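Local coordinates for protein eukaryotic translation initiation factor 4 gamma 5 (Trypanosoma cruzi, PDB 6OZU) that probably acts as a scaffold in translation initiation, its MIF4G domain being the part through which eIF4G proteins typically engage the helicase eIF4A, at residues A[201-206]-A[224-229]; A[168-172]-A[214-220]; A[67-71]-A[141-147]. Numbering follows the deposited sequence.

Contact 1: residues A[201-206]-A[224-229]; sequences FRAVLE and TVETID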
# COMPACT_ATOMS: atom_id res chain seq x y z
N PHE A 201 10.28 3.01 -6.93
CA PHE A 201 10.56 2.36 -5.64
C PHE A 201 12.05 2.42 -5.33
O PHE A 201 12.42 2.58 -4.17
CB PHE A 201 10.05 0.92 -5.63
CG PHE A 201 10.11 0.24 -4.27
CD1 PHE A 201 9.27 0.66 -3.23
CD2 PHE A 201 10.96 -0.83 -4.04
CE1 PHE A 201 9.32 0.03 -1.98
CE2 PHE A 201 11.00 -1.46 -2.79
CZ PHE A 201 10.17 -1.03 -1.77
N ARG A 202 12.89 2.30 -6.36
CA ARG A 202 14.36 2.38 -6.26
C ARG A 202 14.75 3.78 -5.77
O ARG A 202 15.62 3.90 -4.90
CB ARG A 202 15.02 2.04 -7.61
CG ARG A 202 16.52 2.03 -7.58
CD ARG A 202 17.12 1.98 -8.97
NE ARG A 202 18.58 1.84 -8.95
CZ ARG A 202 19.46 2.83 -8.86
NH1 ARG A 202 19.06 4.08 -8.70
NH2 ARG A 202 20.76 2.56 -8.89
N ALA A 203 14.09 4.82 -6.29
CA ALA A 203 14.27 6.23 -5.93
C ALA A 203 13.96 6.49 -4.44
O ALA A 203 14.67 7.26 -3.80
CB ALA A 203 13.38 7.10 -6.80
N VAL A 204 12.90 5.84 -3.91
CA VAL A 204 12.45 5.90 -2.51
C VAL A 204 13.55 5.34 -1.61
O VAL A 204 13.89 5.97 -0.60
CB VAL A 204 11.08 5.17 -2.33
CG1 VAL A 204 10.75 4.91 -0.85
CG2 VAL A 204 9.98 5.98 -2.97
N LEU A 205 14.14 4.19 -1.99
CA LEU A 205 15.22 3.57 -1.24
C LEU A 205 16.48 4.40 -1.28
O LEU A 205 17.22 4.37 -0.30
CB LEU A 205 15.49 2.12 -1.67
CG LEU A 205 14.30 1.15 -1.68
CD1 LEU A 205 14.75 -0.21 -2.10
CD2 LEU A 205 13.61 1.08 -0.32
N GLU A 206 16.71 5.15 -2.37
CA GLU A 206 17.88 6.05 -2.50
C GLU A 206 17.72 7.25 -1.57
O GLU A 206 18.72 7.72 -1.03
CB GLU A 206 18.09 6.52 -3.94
CG GLU A 206 18.71 5.49 -4.87
CD GLU A 206 20.19 5.20 -4.71
OE1 GLU A 206 20.56 4.01 -4.77
OE2 GLU A 206 20.99 6.16 -4.54
N THR A 224 19.79 -3.89 -1.65
CA THR A 224 18.42 -3.92 -2.16
C THR A 224 18.33 -3.21 -3.53
O THR A 224 17.85 -3.81 -4.51
CB THR A 224 17.43 -3.41 -1.10
OG1 THR A 224 17.49 -4.27 0.04
CG2 THR A 224 16.02 -3.38 -1.59
N VAL A 225 18.86 -1.97 -3.61
CA VAL A 225 18.92 -1.20 -4.87
C VAL A 225 19.73 -1.98 -5.92
O VAL A 225 19.31 -2.07 -7.06
CB VAL A 225 19.43 0.26 -4.65
CG1 VAL A 225 19.97 0.93 -5.91
CG2 VAL A 225 18.40 1.12 -3.94
N GLU A 226 20.82 -2.61 -5.50
CA GLU A 226 21.68 -3.43 -6.36
C GLU A 226 20.94 -4.64 -6.94
O GLU A 226 21.06 -4.90 -8.13
CB GLU A 226 22.91 -3.86 -5.57
CG GLU A 226 24.10 -4.27 -6.41
CD GLU A 226 25.30 -4.81 -5.64
OE1 GLU A 226 26.23 -5.31 -6.31
OE2 GLU A 226 25.30 -4.75 -4.39
N THR A 227 20.16 -5.38 -6.10
CA THR A 227 19.34 -6.53 -6.51
C THR A 227 18.21 -6.07 -7.45
O THR A 227 17.94 -6.77 -8.44
CB THR A 227 18.81 -7.27 -5.29
OG1 THR A 227 19.90 -7.55 -4.41
CG2 THR A 227 18.10 -8.55 -5.66
N ILE A 228 17.56 -4.92 -7.15
CA ILE A 228 16.52 -4.30 -8.00
C ILE A 228 17.12 -4.08 -9.40
O ILE A 228 16.46 -4.42 -10.38
CB ILE A 228 15.97 -2.96 -7.40
CG1 ILE A 228 15.03 -3.24 -6.21
CG2 ILE A 228 15.24 -2.10 -8.47
CD1 ILE A 228 14.51 -2.00 -5.44
N ASP A 229 18.34 -3.50 -9.47
CA ASP A 229 19.10 -3.20 -10.69
C ASP A 229 19.44 -4.46 -11.48
O ASP A 229 19.23 -4.51 -12.69
CB ASP A 229 20.40 -2.47 -10.34
CG ASP A 229 20.28 -1.01 -9.93
OD1 ASP A 229 19.16 -0.46 -10.03
OD2 ASP A 229 21.31 -0.42 -9.54
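Segments 201-206 and 224-229 belong to helices 194-208 and 215-235 and run antiparallel: their axes come within 10.1 Å at an angle of 161° between N-to-C directions, and the CA atoms of Arg202 and Val225 lie 6.0 Å apart. The apolar part is built from Leu205, Val225 and Ile228. Leu205 CD1 meets Ile228 CD1 at 3.8 Å and Thr224 CG2 at 3.5 Å, while Leu205 CB touches Val225 CG2 at 3.8 Å. Phe201 adds the edge of its ring, with CD2 4.0 Å from Ile228 CD1. Phe201 also packs on Leu182 and Cys186 of helix 173-186, and Leu205 on Phe179. Thr224 OG1 bonds to Leu220 O in its own helix, and its methyl group serves the interface. The charged part is a two-pronged salt bridge. Arg202, t at chi1 to chi3, reaches across, giving a hydrogen bond from NE to Asp229 OD1 (2.6 Å) and another from NH2 to Asp229 OD2 (3.1 Å). One face of its guanidinium rests on Val225, with NE 3.5 Å from CG1, and Glu206 OE1 also lies near Val225 CG1, at 3.3 Å. The contact is therefore graded from a greasy seam facing the domain interior to an ion pair at the more exposed margin, where Arg202 and Asp229 add directional bonds to the mainly apolar pairing of these two segments.

Contact 2: residues A[168-172]-A[214-220]; sequences RRFPA and QRRMQFL. With SO4 (sulfate ion), chain D; SO4 (sulfate ion), chain E; SO4 (sulfate ion), chain H; SO4 (sulfate ion), chain G.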
# COMPACT_ATOMS: atom_id res chain seq x y z
N ARG A 168 16.25 4.26 15.41
CA ARG A 168 16.81 2.91 15.19
C ARG A 168 18.04 2.87 14.29
O ARG A 168 18.12 3.60 13.30
CB ARG A 168 15.78 1.92 14.64
CG ARG A 168 14.60 1.65 15.57
CD ARG A 168 13.85 0.42 15.10
NE ARG A 168 14.65 -0.79 15.30
CZ ARG A 168 14.36 -1.74 16.18
NH1 ARG A 168 13.26 -1.66 16.93
NH2 ARG A 168 15.14 -2.80 16.30
N ARG A 169 19.00 2.00 14.64
CA ARG A 169 20.21 1.76 13.86
C ARG A 169 19.87 0.83 12.68
O ARG A 169 20.32 1.06 11.56
CB ARG A 169 21.32 1.15 14.73
CG ARG A 169 21.96 2.13 15.70
CD ARG A 169 23.11 1.53 16.47
NE ARG A 169 23.86 2.54 17.21
CZ ARG A 169 24.91 3.21 16.74
NH1 ARG A 169 25.53 4.12 17.50
NH2 ARG A 169 25.36 2.98 15.51
N PHE A 170 19.00 -0.16 12.94
CA PHE A 170 18.54 -1.17 11.99
C PHE A 170 17.10 -1.59 12.32
O PHE A 170 16.75 -1.61 13.51
CB PHE A 170 19.49 -2.39 12.07
CG PHE A 170 19.42 -3.34 10.91
CD1 PHE A 170 19.84 -2.94 9.64
CD2 PHE A 170 18.95 -4.63 11.08
CE1 PHE A 170 19.77 -3.82 8.56
CE2 PHE A 170 18.90 -5.51 9.99
CZ PHE A 170 19.31 -5.10 8.74
N PRO A 171 16.24 -1.92 11.32
CA PRO A 171 14.85 -2.30 11.64
C PRO A 171 14.66 -3.55 12.49
O PRO A 171 15.51 -4.45 12.52
CB PRO A 171 14.19 -2.49 10.26
CG PRO A 171 15.30 -2.68 9.33
CD PRO A 171 16.47 -1.93 9.86
N ALA A 172 13.51 -3.60 13.18
CA ALA A 172 13.09 -4.70 14.03
C ALA A 172 12.79 -5.89 13.12
O ALA A 172 12.59 -5.70 11.92
CB ALA A 172 11.86 -4.30 14.81
N GLN A 214 23.29 3.74 9.28
CA GLN A 214 24.49 3.15 9.87
C GLN A 214 25.01 2.01 8.96
O GLN A 214 24.57 1.91 7.81
CB GLN A 214 24.23 2.71 11.33
CG GLN A 214 23.95 3.86 12.30
CD GLN A 214 25.04 4.91 12.29
OE1 GLN A 214 24.87 6.01 11.74
NE2 GLN A 214 26.19 4.58 12.88
N ARG A 215 25.98 1.20 9.43
CA ARG A 215 26.62 0.14 8.64
C ARG A 215 25.62 -0.88 8.08
O ARG A 215 25.62 -1.10 6.86
CB ARG A 215 27.76 -0.57 9.43
CG ARG A 215 28.88 0.29 10.05
CD ARG A 215 29.77 -0.53 10.94
NE ARG A 215 29.37 -0.52 12.35
CZ ARG A 215 30.08 -1.04 13.35
NH1 ARG A 215 31.26 -1.60 13.11
NH2 ARG A 215 29.62 -1.00 14.59
N ARG A 216 24.77 -1.49 8.95
CA ARG A 216 23.81 -2.51 8.50
C ARG A 216 22.72 -1.89 7.64
O ARG A 216 22.30 -2.52 6.66
CB ARG A 216 23.17 -3.26 9.68
CG ARG A 216 24.03 -4.27 10.42
CD ARG A 216 23.38 -4.62 11.75
NE ARG A 216 23.24 -3.41 12.58
CZ ARG A 216 22.54 -3.31 13.70
NH1 ARG A 216 21.84 -4.34 14.16
NH2 ARG A 216 22.52 -2.17 14.37
N MET A 217 22.31 -0.64 7.97
CA MET A 217 21.27 0.11 7.26
C MET A 217 21.71 0.51 5.85
O MET A 217 20.90 0.48 4.91
CB MET A 217 20.80 1.32 8.08
CG MET A 217 19.47 1.89 7.60
SD MET A 217 18.08 0.73 7.77
CE MET A 217 17.21 1.51 9.04
N GLN A 218 22.98 0.90 5.70
CA GLN A 218 23.52 1.25 4.41
C GLN A 218 23.71 0.02 3.56
O GLN A 218 23.43 0.07 2.37
CB GLN A 218 24.82 2.01 4.56
CG GLN A 218 24.79 3.29 3.78
CD GLN A 218 26.15 3.86 3.56
OE1 GLN A 218 26.94 3.31 2.81
NE2 GLN A 218 26.44 4.97 4.22
N PHE A 219 24.15 -1.11 4.17
CA PHE A 219 24.31 -2.38 3.46
C PHE A 219 22.94 -2.87 2.96
O PHE A 219 22.82 -3.29 1.82
CB PHE A 219 25.04 -3.44 4.30
CG PHE A 219 25.45 -4.67 3.51
CD1 PHE A 219 26.58 -4.65 2.70
CD2 PHE A 219 24.67 -5.82 3.54
CE1 PHE A 219 26.92 -5.77 1.92
CE2 PHE A 219 25.03 -6.95 2.77
CZ PHE A 219 26.15 -6.91 1.97
N LEU A 220 21.90 -2.75 3.81
CA LEU A 220 20.53 -3.14 3.47
C LEU A 220 20.01 -2.38 2.26
O LEU A 220 19.58 -3.02 1.30
CB LEU A 220 19.59 -2.95 4.67
CG LEU A 220 18.14 -3.37 4.43
CD1 LEU A 220 17.81 -4.59 5.19
CD2 LEU A 220 17.20 -2.29 4.80
S SO4 D . 25.67 -0.42 13.18
O1 SO4 D . 24.84 -0.22 14.37
O2 SO4 D . 26.41 0.81 12.85
O3 SO4 D . 24.79 -0.81 12.07
O4 SO4 D . 26.63 -1.48 13.46
S SO4 E . 19.34 -1.58 16.98
O1 SO4 E . 18.68 -1.57 18.29
O2 SO4 E . 18.64 -0.63 16.12
O3 SO4 E . 20.76 -1.20 17.13
O4 SO4 E . 19.30 -2.92 16.40
S SO4 H . 13.29 -4.47 19.48
O1 SO4 H . 12.41 -5.46 18.87
O2 SO4 H . 12.60 -3.18 19.56
O3 SO4 H . 14.50 -4.34 18.66
O4 SO4 H . 13.67 -4.90 20.82
S SO4 G . 10.02 0.83 16.66
O1 SO4 G . 10.92 1.95 16.98
O2 SO4 G . 8.63 1.24 16.83
O3 SO4 G . 10.22 0.39 15.28
O4 SO4 G . 10.31 -0.28 17.57
O HOH W 1 22.62 0.06 10.66
O HOH W 2 20.81 3.72 10.53
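Phe170 (chi1 t) sends its ring against the first turn of helix 215-235. In Arg216, chi1 m and chi2 t carry CD over a face of this ring, and the m turn at chi3 brings the guanidinium against Phe170 CB; Arg216 CB is 3.3 Å from Phe170 CD1. Arg169, m, t, t, runs out extended toward Gln214, its CB 3.5 Å from Arg216 NH2. Leu220 CD1 meets Phe170 CZ at 3.9 Å. Met217, t then p, brings CE to 3.6 Å from Pro171 CD. Arg168 curls back through a p chi3, so NE donates to Phe170 O (2.9 Å). Waters 1 and 2 link Arg169 O to Met217 N and Gln214 N, respectively. The sulfates, probably from the crystallisation liquor, gather around the arginines; Arg216 binds sulfate D through N, NE and NH2, and Arg215 through NE. Segment 168-172 ends the connection between helices 150-162 and 173-186: Leu176 of the second underlies Phe170, Pro171 and Leu220, and Leu161 of the first packs on Pro171 and Met217.

Contact 3: residues A[67-71]-A[141-147]; sequences VKLVV and LLFTHGL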
# COMPACT_ATOMS: atom_id res chain seq x y z
N VAL A 67 -8.14 -2.81 -5.90
CA VAL A 67 -7.23 -1.76 -6.33
C VAL A 67 -7.40 -1.51 -7.85
O VAL A 67 -7.41 -0.35 -8.26
CB VAL A 67 -5.79 -2.10 -5.85
CG1 VAL A 67 -4.74 -1.27 -6.55
CG2 VAL A 67 -5.66 -1.91 -4.34
N LYS A 68 -7.64 -2.58 -8.65
CA LYS A 68 -7.89 -2.46 -10.10
C LYS A 68 -9.25 -1.81 -10.42
O LYS A 68 -9.42 -1.25 -11.51
CB LYS A 68 -7.76 -3.82 -10.80
CG LYS A 68 -6.31 -4.19 -11.10
CD LYS A 68 -6.20 -5.58 -11.70
CE LYS A 68 -4.78 -6.06 -11.74
NZ LYS A 68 -4.23 -6.26 -10.38
N LEU A 69 -10.22 -1.89 -9.47
CA LEU A 69 -11.55 -1.29 -9.60
C LEU A 69 -11.44 0.21 -9.36
O LEU A 69 -12.14 0.98 -10.02
CB LEU A 69 -12.55 -1.92 -8.61
CG LEU A 69 -13.08 -3.33 -8.95
CD1 LEU A 69 -13.85 -3.92 -7.78
CD2 LEU A 69 -13.96 -3.32 -10.21
N VAL A 70 -10.54 0.63 -8.44
CA VAL A 70 -10.26 2.02 -8.10
C VAL A 70 -9.57 2.71 -9.29
O VAL A 70 -9.91 3.85 -9.62
CB VAL A 70 -9.49 2.16 -6.76
CG1 VAL A 70 -9.15 3.62 -6.45
CG2 VAL A 70 -10.28 1.55 -5.60
N VAL A 71 -8.63 2.00 -9.97
CA VAL A 71 -7.93 2.49 -11.17
C VAL A 71 -8.98 2.73 -12.27
O VAL A 71 -8.96 3.78 -12.93
CB VAL A 71 -6.81 1.53 -11.66
CG1 VAL A 71 -6.18 2.02 -12.97
CG2 VAL A 71 -5.74 1.35 -10.60
N LEU A 141 0.28 -2.73 -3.32
CA LEU A 141 -0.71 -2.77 -4.40
C LEU A 141 -1.19 -1.38 -4.86
O LEU A 141 -1.40 -1.17 -6.07
CB LEU A 141 -1.90 -3.62 -3.98
CG LEU A 141 -1.56 -5.08 -3.78
CD1 LEU A 141 -2.47 -5.70 -2.83
CD2 LEU A 141 -1.53 -5.81 -5.07
N LEU A 142 -1.32 -0.42 -3.92
CA LEU A 142 -1.72 0.95 -4.29
C LEU A 142 -0.59 1.57 -5.10
O LEU A 142 -0.85 2.23 -6.09
CB LEU A 142 -2.00 1.82 -3.05
CG LEU A 142 -3.27 1.57 -2.23
CD1 LEU A 142 -3.18 2.28 -0.90
CD2 LEU A 142 -4.52 2.06 -2.96
N PHE A 143 0.66 1.33 -4.68
CA PHE A 143 1.87 1.85 -5.34
C PHE A 143 2.09 1.30 -6.76
O PHE A 143 2.34 2.07 -7.67
CB PHE A 143 3.10 1.63 -4.45
CG PHE A 143 4.34 2.31 -4.96
CD1 PHE A 143 4.40 3.70 -5.03
CD2 PHE A 143 5.42 1.57 -5.42
CE1 PHE A 143 5.53 4.34 -5.50
CE2 PHE A 143 6.56 2.21 -5.91
CZ PHE A 143 6.61 3.59 -5.93
N THR A 144 1.97 -0.02 -6.94
CA THR A 144 2.13 -0.68 -8.25
C THR A 144 1.02 -0.29 -9.26
O THR A 144 1.22 -0.42 -10.47
CB THR A 144 2.26 -2.19 -8.07
OG1 THR A 144 1.11 -2.67 -7.40
CG2 THR A 144 3.52 -2.60 -7.29
N HIS A 145 -0.13 0.21 -8.75
CA HIS A 145 -1.27 0.66 -9.54
C HIS A 145 -1.38 2.20 -9.62
O HIS A 145 -2.38 2.72 -10.12
CB HIS A 145 -2.56 0.02 -9.02
CG HIS A 145 -2.61 -1.47 -9.20
ND1 HIS A 145 -1.66 -2.30 -8.63
CD2 HIS A 145 -3.53 -2.23 -9.83
CE1 HIS A 145 -2.01 -3.53 -8.97
NE2 HIS A 145 -3.13 -3.55 -9.68
N GLY A 146 -0.34 2.90 -9.16
CA GLY A 146 -0.20 4.35 -9.17
C GLY A 146 -1.23 5.14 -8.39
O GLY A 146 -1.47 6.31 -8.69
N LEU A 147 -1.82 4.51 -7.36
CA LEU A 147 -2.88 5.09 -6.52
C LEU A 147 -2.40 5.77 -5.23
O LEU A 147 -3.22 6.35 -4.53
CB LEU A 147 -3.94 4.01 -6.18
CG LEU A 147 -4.75 3.48 -7.34
CD1 LEU A 147 -5.62 2.34 -6.89
CD2 LEU A 147 -5.57 4.60 -7.99
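Two interlocking protrusions shape the meeting of helix 63-76 with the C-terminal end of helix 118-144. The first is Val67, which pushes CG1 into a hollow walled by Leu141 O (3.4 Å from CG1), the His145 ring and Leu147 CD1 (3.7 Å from CG1). This methyl lies over the imidazole face, 3.7 Å from the ring centroid and 26° off its normal, a CH-pi contact. Val67 CG2 lies along the helix, 4.1 Å from Leu141 CB and 4.4 Å from Leu142 CD2. The second protrusion runs the other way: Leu147 CD1 fills the hollow between Val67, Val70 and Val71, 3.5 Å from Val67 O and 3.8 Å from both Val70 CG1 and Val71 CG2, and Ile74, one turn further on, also touches Leu147. Val71 CG2 in addition nears His145 CB at 3.8 Å. At the margin the Lys68 side chain reaches the imidazole edge with NZ, which donates to His145 NE2 at 3.0 Å, while His145 ND1 and Thr144 OG1 share a hydrogen bond of 3.1 Å. What lets Leu147 point back at helix 63-76 is the turn before it. Gly146, with positive phi, is the C-prime residue of a Schellman motif, in which Leu147 N bonds to Leu142 O (2.8 Å) and Gly146 N to Phe143 O (3.2 Å). Helices 63-76 and 118-144 are the second members of successive hairpins, so this contact stacks neighbouring repeats, an arrangement typical of the HEAT-repeat fold of MIF4G domains.

In the fold
From the N terminus, contact 3 is first to close, bringing 141-147 back to 67-71 across a mostly helical loop of 69 residues and so joining helix 63-76 to the end of helix 118-144. Contacts 1 and 2 both open after contact 3 has closed, and they cross each other: 168-172 comes first, then 201-206, and their partners 214-220 and 224-229 follow in the same order, at the start of and further along helix 215-235. That last helix is thus held at its start by the 163-172 connection and further along by helix 194-208. Contacts 2 and 3 stay about 16 Å apart at their nearest atoms, but contact 1 reaches contact 3 where Phe201 CB packs 3.7 Å from Phe143 CE2.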